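Local coordinates for Two-component system response regulator/GGDEF domain protein (Aeromonas salmonicida, PDB 3LUF) that probably makes cyclic di-GMP from two GTP as a whole protein and is represented here by its two tandem receiver domains, each holding a magnesium ion, at residues B[173-178]-B[185-190]; B[126-131]-B[162-167]; B[201-206]-B[237-242]. All blocks are in the same frame, centred on the assembly; numbering follows the deposited sequence.

Contact 1 (B[173-178]-B[185-190]); sequences VLVDYY and ISLVRM. With MG (magnesium ion), chain F; DMS (dimethyl sulfoxide), chain I.
Tyr177 lays the CD1–CE1 side of its ring against the end of Ile185, its CE1 3.6 Å from CD1 of the isoleucine. The two side chains meet obliquely. Both leave the backbone at an angle to the other segment, and only their ends close in. On the tyrosine, CG lies anti to the backbone N (chi1 168°), which swings the ring out alongside the start of the helix. Two residues earlier, inside the strand, Val175 points toward the helix and spreads its two methyls over neighbouring helical positions: CG1 meets CD2 of Leu187 at 4.1 Å, while CG2 reaches CG2 of Val188 at 4.4 Å. No hydrogen bond crosses between the segments, so the join is wholly apolar.

Asp176, between these two residues, turns the other way, toward the metal. Its OD2 binds the magnesium ion at 2.0 Å, and its OD1 accepts a hydrogen bond of 2.6 Å from water 1, itself a magnesium ligand. The carbonyl O of Tyr178 binds the metal at 2.1 Å, and Asp132 and two more waters complete six ligands. This is the acidic site of a receiver domain; Asp176 is the predicted phosphoacceptor, unphosphorylated here. Strand-end residues thus alternate between helix packing and metal binding. At the outer surface, Ser186 OG donates a 2.7 Å hydrogen bond to a dimethyl sulfoxide molecule, probably from the crystallisation liquor.

Strand 172-176 and helix 184-194 open a beta-alpha-beta unit completed by strand 201-207, whose Ile202 touches both Val175 and Val188. Leu213 of helix 213-219 packs on both Tyr177 and Ile185, and Leu187 meets helix 157-166.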
loop_
_atom_site.group_PDB
_atom_site.type_symbol
_atom_site.label_atom_id
_atom_site.label_comp_id
_atom_site.label_asym_id
_atom_site.label_seq_id
_atom_site.Cartn_x
_atom_site.Cartn_y
_atom_site.Cartn_z
ATOM N N VAL B 173 13.057 -4.896 1.765
ATOM C CA VAL B 173 13.911 -4.075 2.604
ATOM C C VAL B 173 13.098 -2.890 3.096
ATOM O O VAL B 173 12.395 -2.240 2.299
ATOM C CB VAL B 173 15.140 -3.511 1.854
ATOM C CG1 VAL B 173 16.034 -2.766 2.861
ATOM C CG2 VAL B 173 15.930 -4.606 1.144
ATOM N N LEU B 174 13.166 -2.624 4.412
ATOM C CA LEU B 174 12.609 -1.412 5.003
ATOM C C LEU B 174 13.764 -0.495 5.375
ATOM O O LEU B 174 14.672 -0.899 6.086
ATOM C CB LEU B 174 11.773 -1.748 6.242
ATOM C CG LEU B 174 10.566 -2.698 6.066
ATOM C CD1 LEU B 174 10.973 -4.179 6.055
ATOM C CD2 LEU B 174 9.647 -2.491 7.237
ATOM N N VAL B 175 13.716 0.743 4.898
ATOM C CA VAL B 175 14.882 1.651 4.906
ATOM C C VAL B 175 14.592 2.963 5.626
ATOM O O VAL B 175 13.763 3.734 5.199
ATOM C CB VAL B 175 15.330 1.979 3.454
ATOM C CG1 VAL B 175 16.563 2.886 3.482
ATOM C CG2 VAL B 175 15.676 0.704 2.715
ATOM N N ASP B 176 15.333 3.199 6.703
ATOM C CA ASP B 176 15.339 4.459 7.426
ATOM C C ASP B 176 16.030 5.525 6.600
ATOM O O ASP B 176 17.135 5.310 6.084
ATOM C CB ASP B 176 16.114 4.236 8.735
ATOM C CG ASP B 176 16.231 5.489 9.592
ATOM O OD1 ASP B 176 15.318 6.337 9.582
ATOM O OD2 ASP B 176 17.270 5.602 10.277
ATOM N N TYR B 177 15.420 6.705 6.504
ATOM C CA TYR B 177 16.077 7.768 5.785
ATOM C C TYR B 177 17.311 8.317 6.525
ATOM O O TYR B 177 18.399 8.383 5.954
ATOM C CB TYR B 177 15.118 8.892 5.409
ATOM C CG TYR B 177 15.879 10.100 4.917
ATOM C CD1 TYR B 177 16.376 10.150 3.622
ATOM C CD2 TYR B 177 16.159 11.163 5.775
ATOM C CE1 TYR B 177 17.098 11.248 3.177
ATOM C CE2 TYR B 177 16.888 12.268 5.335
ATOM C CZ TYR B 177 17.342 12.305 4.045
ATOM O OH TYR B 177 18.058 13.405 3.612
ATOM N N TYR B 178 17.163 8.710 7.785
ATOM C CA TYR B 178 18.231 9.487 8.400
ATOM C C TYR B 178 19.260 8.587 9.051
ATOM O O TYR B 178 19.026 8.018 10.113
ATOM C CB TYR B 178 17.669 10.550 9.363
ATOM C CG TYR B 178 18.704 11.519 9.854
ATOM C CD1 TYR B 178 19.634 12.092 8.975
ATOM C CD2 TYR B 178 18.768 11.869 11.204
ATOM C CE1 TYR B 178 20.606 12.990 9.432
ATOM C CE2 TYR B 178 19.734 12.756 11.670
ATOM C CZ TYR B 178 20.640 13.318 10.784
ATOM O OH TYR B 178 21.589 14.201 11.264
ATOM N N ILE B 185 17.842 7.309 0.996
ATOM C CA ILE B 185 17.532 7.486 -0.415
ATOM C C ILE B 185 18.739 7.085 -1.265
ATOM O O ILE B 185 18.571 6.451 -2.322
ATOM C CB ILE B 185 17.023 8.919 -0.724
ATOM C CG1 ILE B 185 15.650 9.112 -0.107
ATOM C CG2 ILE B 185 16.876 9.121 -2.215
ATOM C CD1 ILE B 185 15.285 10.545 0.161
ATOM N N SER B 186 19.935 7.405 -0.784
ATOM C CA SER B 186 21.161 6.952 -1.423
ATOM C C SER B 186 21.268 5.434 -1.472
ATOM O O SER B 186 21.680 4.871 -2.474
ATOM C CB SER B 186 22.382 7.500 -0.692
ATOM O OG SER B 186 22.469 8.873 -0.907
ATOM N N LEU B 187 20.889 4.776 -0.383
ATOM C CA LEU B 187 20.887 3.322 -0.376
ATOM C C LEU B 187 19.875 2.817 -1.404
ATOM O O LEU B 187 20.137 1.879 -2.143
ATOM C CB LEU B 187 20.565 2.756 1.020
ATOM C CG LEU B 187 20.405 1.238 1.132
ATOM C CD1 LEU B 187 21.677 0.465 0.724
ATOM C CD2 LEU B 187 20.024 0.921 2.587
ATOM N N VAL B 188 18.694 3.414 -1.423
ATOM C CA VAL B 188 17.708 2.971 -2.418
ATOM C C VAL B 188 18.242 3.147 -3.864
ATOM O O VAL B 188 18.099 2.259 -4.696
ATOM C CB VAL B 188 16.380 3.701 -2.196
ATOM C CG1 VAL B 188 15.444 3.424 -3.311
ATOM C CG2 VAL B 188 15.782 3.217 -0.861
ATOM N N ARG B 189 18.860 4.285 -4.150
ATOM C CA ARG B 189 19.478 4.474 -5.476
ATOM C C ARG B 189 20.490 3.355 -5.814
ATOM O O ARG B 189 20.453 2.830 -6.930
ATOM C CB ARG B 189 20.139 5.861 -5.601
ATOM C CG ARG B 189 19.173 7.046 -5.503
ATOM C CD ARG B 189 19.790 8.366 -6.106
ATOM N NE ARG B 189 21.109 8.646 -5.537
ATOM C CZ ARG B 189 21.319 9.227 -4.355
ATOM N NH1 ARG B 189 20.290 9.629 -3.590
ATOM N NH2 ARG B 189 22.569 9.399 -3.932
HETATM N N MSE B 190 21.362 2.975 -4.866
HETATM C CA MSE B 190 22.319 1.910 -5.100
HETATM C C MSE B 190 21.620 0.586 -5.414
HETATM O O MSE B 190 22.006 -0.159 -6.333
HETATM C CB MSE B 190 23.249 1.755 -3.886
HETATM C CG MSE B 190 24.212 2.917 -3.795
HETATM SE SE MSE B 190 25.496 2.541 -2.375
HETATM C CE MSE B 190 26.308 0.985 -3.085
HETATM MG MG MG F . 17.949 6.954 11.561
HETATM S S DMS I . 24.424 11.134 1.715
HETATM O O DMS I . 23.531 9.601 1.422
HETATM C C1 DMS I . 23.675 12.508 0.786
HETATM C C2 DMS I . 24.098 11.706 3.411
HETATM O O HOH W 1 16.145 8.036 11.352
HETATM O O HOH W 2 18.669 8.329 13.012
HETATM O O HOH W 3 16.986 5.866 13.095
#

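Contact 2 (B[126-131]-B[162-167]); sequences EVLVVD and ATLEQH. Unlike the reference sequence in segment 162-167: Ala162 (reference Thr), His167 (reference Asn).
Thr163 is the first residue of 162-167 to touch the strand, its CG2 methyl lying 4.0 Å from CD1 of Leu128. OG1 lies beside the backbone N (chi1 -65°), which puts the CG2 methyl anti to that N and facing the sheet; the hydroxyl is hydrogen-bonded to the carbonyl of Glu159 one turn earlier in the helix. The polar half of the threonine is thereby satisfied within its own helix and the apolar half is left for the contact.

Leu164 follows. Its side chain does not set out toward the strand, but its branched end comes in, and CD2 of Leu128 sits against the fork, 3.7 Å from CG and 3.9 Å from CD2 of Leu164. Leu128 therefore divides its two methyls between consecutive helical residues, one to each. Its own CG is anti to the backbone N (chi1 172°), which carries the fork out from the sheet to the helix. In the doubly wound receiver fold, with strand order 2-1-3-4-5, strand 126-130 is an inner strand; helix 157-166 packs over this face, and helix 134-145 covers the other through Val127 and Val129. Ile170 touches both leucines.

His167, which differs from the reference sequence, is the first residue to leave helical geometry. Its CB comes within 4.3 Å of OE1 of Glu126, and its ring ND1 is 4.4 Å from the same oxygen, too far for a bond. That carboxylate is instead hydrogen-bonded to NE2 of His152 on strand 150-154, whose ring also meets the His167 ring with the planes at about 45°.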
loop_
_atom_site.group_PDB
_atom_site.type_symbol
_atom_site.label_atom_id
_atom_site.label_comp_id
_atom_site.label_asym_id
_atom_site.label_seq_id
_atom_site.Cartn_x
_atom_site.Cartn_y
_atom_site.Cartn_z
ATOM N N GLU B 126 12.243 -13.887 3.680
ATOM C CA GLU B 126 13.292 -13.127 4.389
ATOM C C GLU B 126 13.202 -11.636 4.045
ATOM O O GLU B 126 13.045 -11.253 2.869
ATOM C CB GLU B 126 14.691 -13.655 4.012
ATOM C CG GLU B 126 14.844 -15.135 4.366
ATOM C CD GLU B 126 16.233 -15.667 4.026
ATOM O OE1 GLU B 126 17.218 -15.030 4.450
ATOM O OE2 GLU B 126 16.325 -16.732 3.365
ATOM N N VAL B 127 13.239 -10.825 5.090
ATOM C CA VAL B 127 13.170 -9.381 4.958
ATOM C C VAL B 127 14.305 -8.711 5.713
ATOM O O VAL B 127 14.919 -9.319 6.588
ATOM C CB VAL B 127 11.818 -8.854 5.454
ATOM C CG1 VAL B 127 10.686 -9.564 4.774
ATOM C CG2 VAL B 127 11.733 -8.945 7.033
ATOM N N LEU B 128 14.589 -7.450 5.375
ATOM C CA LEU B 128 15.718 -6.755 5.995
ATOM C C LEU B 128 15.267 -5.416 6.538
ATOM O O LEU B 128 14.594 -4.650 5.833
ATOM C CB LEU B 128 16.836 -6.541 4.960
ATOM C CG LEU B 128 18.051 -5.667 5.328
ATOM C CD1 LEU B 128 18.789 -6.175 6.588
ATOM C CD2 LEU B 128 19.019 -5.493 4.134
ATOM N N VAL B 129 15.597 -5.132 7.803
ATOM C CA VAL B 129 15.320 -3.821 8.399
ATOM C C VAL B 129 16.644 -3.053 8.508
ATOM O O VAL B 129 17.596 -3.583 9.069
ATOM C CB VAL B 129 14.697 -3.935 9.840
ATOM C CG1 VAL B 129 14.447 -2.537 10.421
ATOM C CG2 VAL B 129 13.406 -4.746 9.800
ATOM N N VAL B 130 16.687 -1.854 7.918
ATOM C CA VAL B 130 17.866 -0.955 7.940
ATOM C C VAL B 130 17.497 0.313 8.699
ATOM O O VAL B 130 16.632 1.105 8.285
ATOM C CB VAL B 130 18.337 -0.567 6.534
ATOM C CG1 VAL B 130 19.692 0.124 6.600
ATOM C CG2 VAL B 130 18.429 -1.803 5.656
ATOM N N ASP B 131 18.185 0.526 9.812
ATOM C CA ASP B 131 17.829 1.582 10.746
ATOM C C ASP B 131 19.014 1.745 11.665
ATOM O O ASP B 131 19.500 0.768 12.204
ATOM C CB ASP B 131 16.628 1.130 11.599
ATOM C CG ASP B 131 16.063 2.241 12.477
ATOM O OD1 ASP B 131 16.784 3.218 12.788
ATOM O OD2 ASP B 131 14.879 2.143 12.857
ATOM N N ALA B 162 26.070 -5.509 2.670
ATOM C CA ALA B 162 26.787 -6.741 3.005
ATOM C C ALA B 162 25.827 -7.890 3.278
ATOM O O ALA B 162 26.028 -9.000 2.806
ATOM C CB ALA B 162 27.706 -6.490 4.234
ATOM N N THR B 163 24.773 -7.583 4.029
ATOM C CA THR B 163 23.722 -8.539 4.374
ATOM C C THR B 163 22.996 -9.058 3.138
ATOM O O THR B 163 22.784 -10.255 2.982
ATOM C CB THR B 163 22.788 -7.938 5.454
ATOM O OG1 THR B 163 23.556 -7.765 6.634
ATOM C CG2 THR B 163 21.624 -8.872 5.792
ATOM N N LEU B 164 22.642 -8.148 2.232
ATOM C CA LEU B 164 21.994 -8.526 0.972
ATOM C C LEU B 164 22.873 -9.435 0.121
ATOM O O LEU B 164 22.380 -10.403 -0.501
ATOM C CB LEU B 164 21.570 -7.286 0.189
ATOM C CG LEU B 164 20.380 -6.541 0.821
ATOM C CD1 LEU B 164 20.206 -5.091 0.232
ATOM C CD2 LEU B 164 19.050 -7.305 0.690
ATOM N N GLU B 165 24.182 -9.142 0.112
ATOM C CA GLU B 165 25.140 -9.981 -0.613
ATOM C C GLU B 165 25.132 -11.380 -0.032
ATOM O O GLU B 165 25.102 -12.355 -0.773
ATOM C CB GLU B 165 26.575 -9.465 -0.491
ATOM C CG GLU B 165 26.918 -8.276 -1.320
ATOM C CD GLU B 165 26.737 -8.498 -2.807
ATOM O OE1 GLU B 165 26.251 -7.562 -3.441
ATOM O OE2 GLU B 165 27.048 -9.584 -3.339
ATOM N N GLN B 166 25.142 -11.459 1.296
ATOM C CA GLN B 166 25.229 -12.739 2.007
ATOM C C GLN B 166 23.912 -13.523 2.029
ATOM O O GLN B 166 23.898 -14.753 2.173
ATOM C CB GLN B 166 25.766 -12.515 3.418
ATOM C CG GLN B 166 27.263 -12.080 3.469
ATOM C CD GLN B 166 28.252 -13.103 2.813
ATOM O OE1 GLN B 166 28.145 -14.316 3.021
ATOM N NE2 GLN B 166 29.218 -12.594 2.047
ATOM N N HIS B 167 22.806 -12.808 1.824
ATOM C CA HIS B 167 21.469 -13.412 1.871
ATOM C C HIS B 167 20.583 -13.023 0.679
ATOM O O HIS B 167 19.651 -12.213 0.831
ATOM C CB HIS B 167 20.791 -13.042 3.192
ATOM C CG HIS B 167 21.547 -13.507 4.388
ATOM N ND1 HIS B 167 21.554 -14.827 4.787
ATOM C CD2 HIS B 167 22.362 -12.844 5.246
ATOM C CE1 HIS B 167 22.331 -14.959 5.849
ATOM N NE2 HIS B 167 22.830 -13.773 6.153
#

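Contact 3 (B[201-206]-B[237-242]); sequences AIIGIS and CRVSHN
Ile203 reaches from the strand with its CD1 methyl foremost, and that one methyl meets three helical residues, Arg238, Val239 and Asn242. Against Val239 the two side chains stand at about a right angle, CD1 of the isoleucine 4.0 Å from CG2 of the valine. Val239 does not aim at the strand; with CG1 anti to its backbone N (chi1 165°), CG2 is the methyl that comes nearest. Asn242, three residues further on, does point at the strand and crosses Ile203 at a slant, its flat amide end lying by the CG1–CD1 arm. CG of Asn242 is 4.1 Å from CG1 of Ile203. The same CD1 of Ile203 lies 4.1 Å from the carbonyl O of Arg238, and the CB of that arginine is only slightly further off.

Arg238 sends its polar end elsewhere: NE makes a salt bridge to Asp224 of its own chain, and NH1 another to Asp224 of the second subunit. The same helix thus packs on its own sheet and takes part in the dimer interface, where His241 also donates NE2 to the carbonyl of Asn223 in that subunit.

Strand 201-207 and helix 232-248, the last helix of this receiver domain, run nearly antiparallel in these segments, at 156° with axes 9.8 Å apart. Leu226 of edge strand 224-228 and Leu172 of strand 172-176 flank Ile203 within the sheet, and helix 184-194 packs against Ile202 from the other face.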
loop_
_atom_site.group_PDB
_atom_site.type_symbol
_atom_site.label_atom_id
_atom_site.label_comp_id
_atom_site.label_asym_id
_atom_site.label_seq_id
_atom_site.Cartn_x
_atom_site.Cartn_y
_atom_site.Cartn_z
ATOM N N ALA B 201 11.690 -5.643 -3.133
ATOM C CA ALA B 201 10.734 -4.567 -2.763
ATOM C C ALA B 201 11.389 -3.673 -1.710
ATOM O O ALA B 201 12.133 -4.161 -0.864
ATOM C CB ALA B 201 9.441 -5.141 -2.240
ATOM N N ILE B 202 11.162 -2.373 -1.794
ATOM C CA ILE B 202 11.717 -1.474 -0.799
ATOM C C ILE B 202 10.604 -0.611 -0.277
ATOM O O ILE B 202 9.849 -0.025 -1.068
ATOM C CB ILE B 202 12.783 -0.574 -1.428
ATOM C CG1 ILE B 202 13.961 -1.424 -1.927
ATOM C CG2 ILE B 202 13.176 0.587 -0.472
ATOM C CD1 ILE B 202 14.849 -0.619 -2.898
ATOM N N ILE B 203 10.458 -0.575 1.049
ATOM C CA ILE B 203 9.581 0.418 1.688
ATOM C C ILE B 203 10.457 1.483 2.327
ATOM O O ILE B 203 11.285 1.185 3.223
ATOM C CB ILE B 203 8.674 -0.199 2.785
ATOM C CG1 ILE B 203 7.866 -1.379 2.190
ATOM C CG2 ILE B 203 7.768 0.885 3.380
ATOM C CD1 ILE B 203 7.112 -2.268 3.261
ATOM N N GLY B 204 10.272 2.709 1.879
ATOM C CA GLY B 204 11.083 3.823 2.389
ATOM C C GLY B 204 10.414 4.398 3.629
ATOM O O GLY B 204 9.252 4.818 3.558
ATOM N N ILE B 205 11.120 4.411 4.758
ATOM C CA ILE B 205 10.616 4.998 5.998
ATOM C C ILE B 205 11.178 6.401 6.202
ATOM O O ILE B 205 12.378 6.630 6.054
ATOM C CB ILE B 205 10.915 4.111 7.230
ATOM C CG1 ILE B 205 10.367 2.695 7.000
ATOM C CG2 ILE B 205 10.247 4.747 8.488
ATOM C CD1 ILE B 205 10.854 1.622 8.018
ATOM N N SER B 206 10.285 7.333 6.528
ATOM C CA SER B 206 10.613 8.747 6.627
ATOM C C SER B 206 9.776 9.412 7.714
ATOM O O SER B 206 8.664 8.993 7.956
ATOM C CB SER B 206 10.213 9.418 5.302
ATOM O OG SER B 206 11.352 9.946 4.731
ATOM N N CYS B 237 0.207 -4.033 7.572
ATOM C CA CYS B 237 -0.574 -3.827 6.348
ATOM C C CYS B 237 0.357 -3.529 5.170
ATOM O O CYS B 237 0.209 -4.113 4.101
ATOM C CB CYS B 237 -1.537 -2.648 6.543
ATOM S SG CYS B 237 -2.476 -2.194 5.130
ATOM N N ARG B 238 1.310 -2.626 5.377
ATOM C CA ARG B 238 2.209 -2.262 4.260
ATOM C C ARG B 238 3.080 -3.441 3.799
ATOM O O ARG B 238 3.298 -3.651 2.581
ATOM C CB ARG B 238 3.138 -1.127 4.691
ATOM C CG ARG B 238 2.416 0.170 4.932
ATOM C CD ARG B 238 2.351 1.046 3.655
ATOM N NE ARG B 238 1.727 0.403 2.503
ATOM C CZ ARG B 238 0.413 0.238 2.334
ATOM N NH1 ARG B 238 -0.437 0.628 3.283
ATOM N NH2 ARG B 238 -0.046 -0.354 1.233
ATOM N N VAL B 239 3.609 -4.158 4.788
ATOM C CA VAL B 239 4.463 -5.293 4.512
ATOM C C VAL B 239 3.652 -6.335 3.778
ATOM O O VAL B 239 4.069 -6.789 2.713
ATOM C CB VAL B 239 5.144 -5.834 5.766
ATOM C CG1 VAL B 239 5.738 -7.251 5.486
ATOM C CG2 VAL B 239 6.222 -4.874 6.217
ATOM N N SER B 240 2.446 -6.651 4.273
ATOM C CA SER B 240 1.634 -7.658 3.584
ATOM C C SER B 240 1.329 -7.264 2.145
ATOM O O SER B 240 1.458 -8.082 1.226
ATOM C CB SER B 240 0.328 -7.934 4.342
ATOM O OG SER B 240 0.696 -8.443 5.593
ATOM N N HIS B 241 0.961 -5.990 1.924
ATOM C CA HIS B 241 0.652 -5.525 0.568
ATOM C C HIS B 241 1.846 -5.670 -0.384
ATOM O O HIS B 241 1.661 -6.067 -1.547
ATOM C CB HIS B 241 0.170 -4.068 0.549
ATOM C CG HIS B 241 -1.284 -3.885 0.862
ATOM N ND1 HIS B 241 -2.281 -4.280 0.000
ATOM C CD2 HIS B 241 -1.906 -3.293 1.911
ATOM C CE1 HIS B 241 -3.461 -3.960 0.517
ATOM N NE2 HIS B 241 -3.258 -3.376 1.684
ATOM N N ASN B 242 3.029 -5.336 0.098
ATOM C CA ASN B 242 4.243 -5.435 -0.736
ATOM C C ASN B 242 4.633 -6.876 -1.040
ATOM O O ASN B 242 5.041 -7.210 -2.183
ATOM C CB ASN B 242 5.408 -4.651 -0.127
ATOM C CG ASN B 242 5.246 -3.175 -0.357
ATOM O OD1 ASN B 242 4.642 -2.458 0.451
ATOM N ND2 ASN B 242 5.641 -2.734 -1.537
#

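All three contacts belong to the second receiver domain and share its five-stranded parallel sheet. They follow in series along the chain, in the order 2, 1, 3, each pairing a strand with a helix. Strands 126-130, 172-176 and 201-207, adjacent in the sheet, place contact 1 in the middle, its centre about 12 Å from those of the others; the centres of contacts 2 and 3 are about 15 Å apart and the two do not touch. Backbone hydrogen bonds tie contact 1 to both. Contacts 1 and 2 lay helices 184-194 and 157-166 on one sheet face, contact 3 lays helix 232-248 on the other; contact 1 holds metal ligands, while the helix of contact 3 also meets the second subunit.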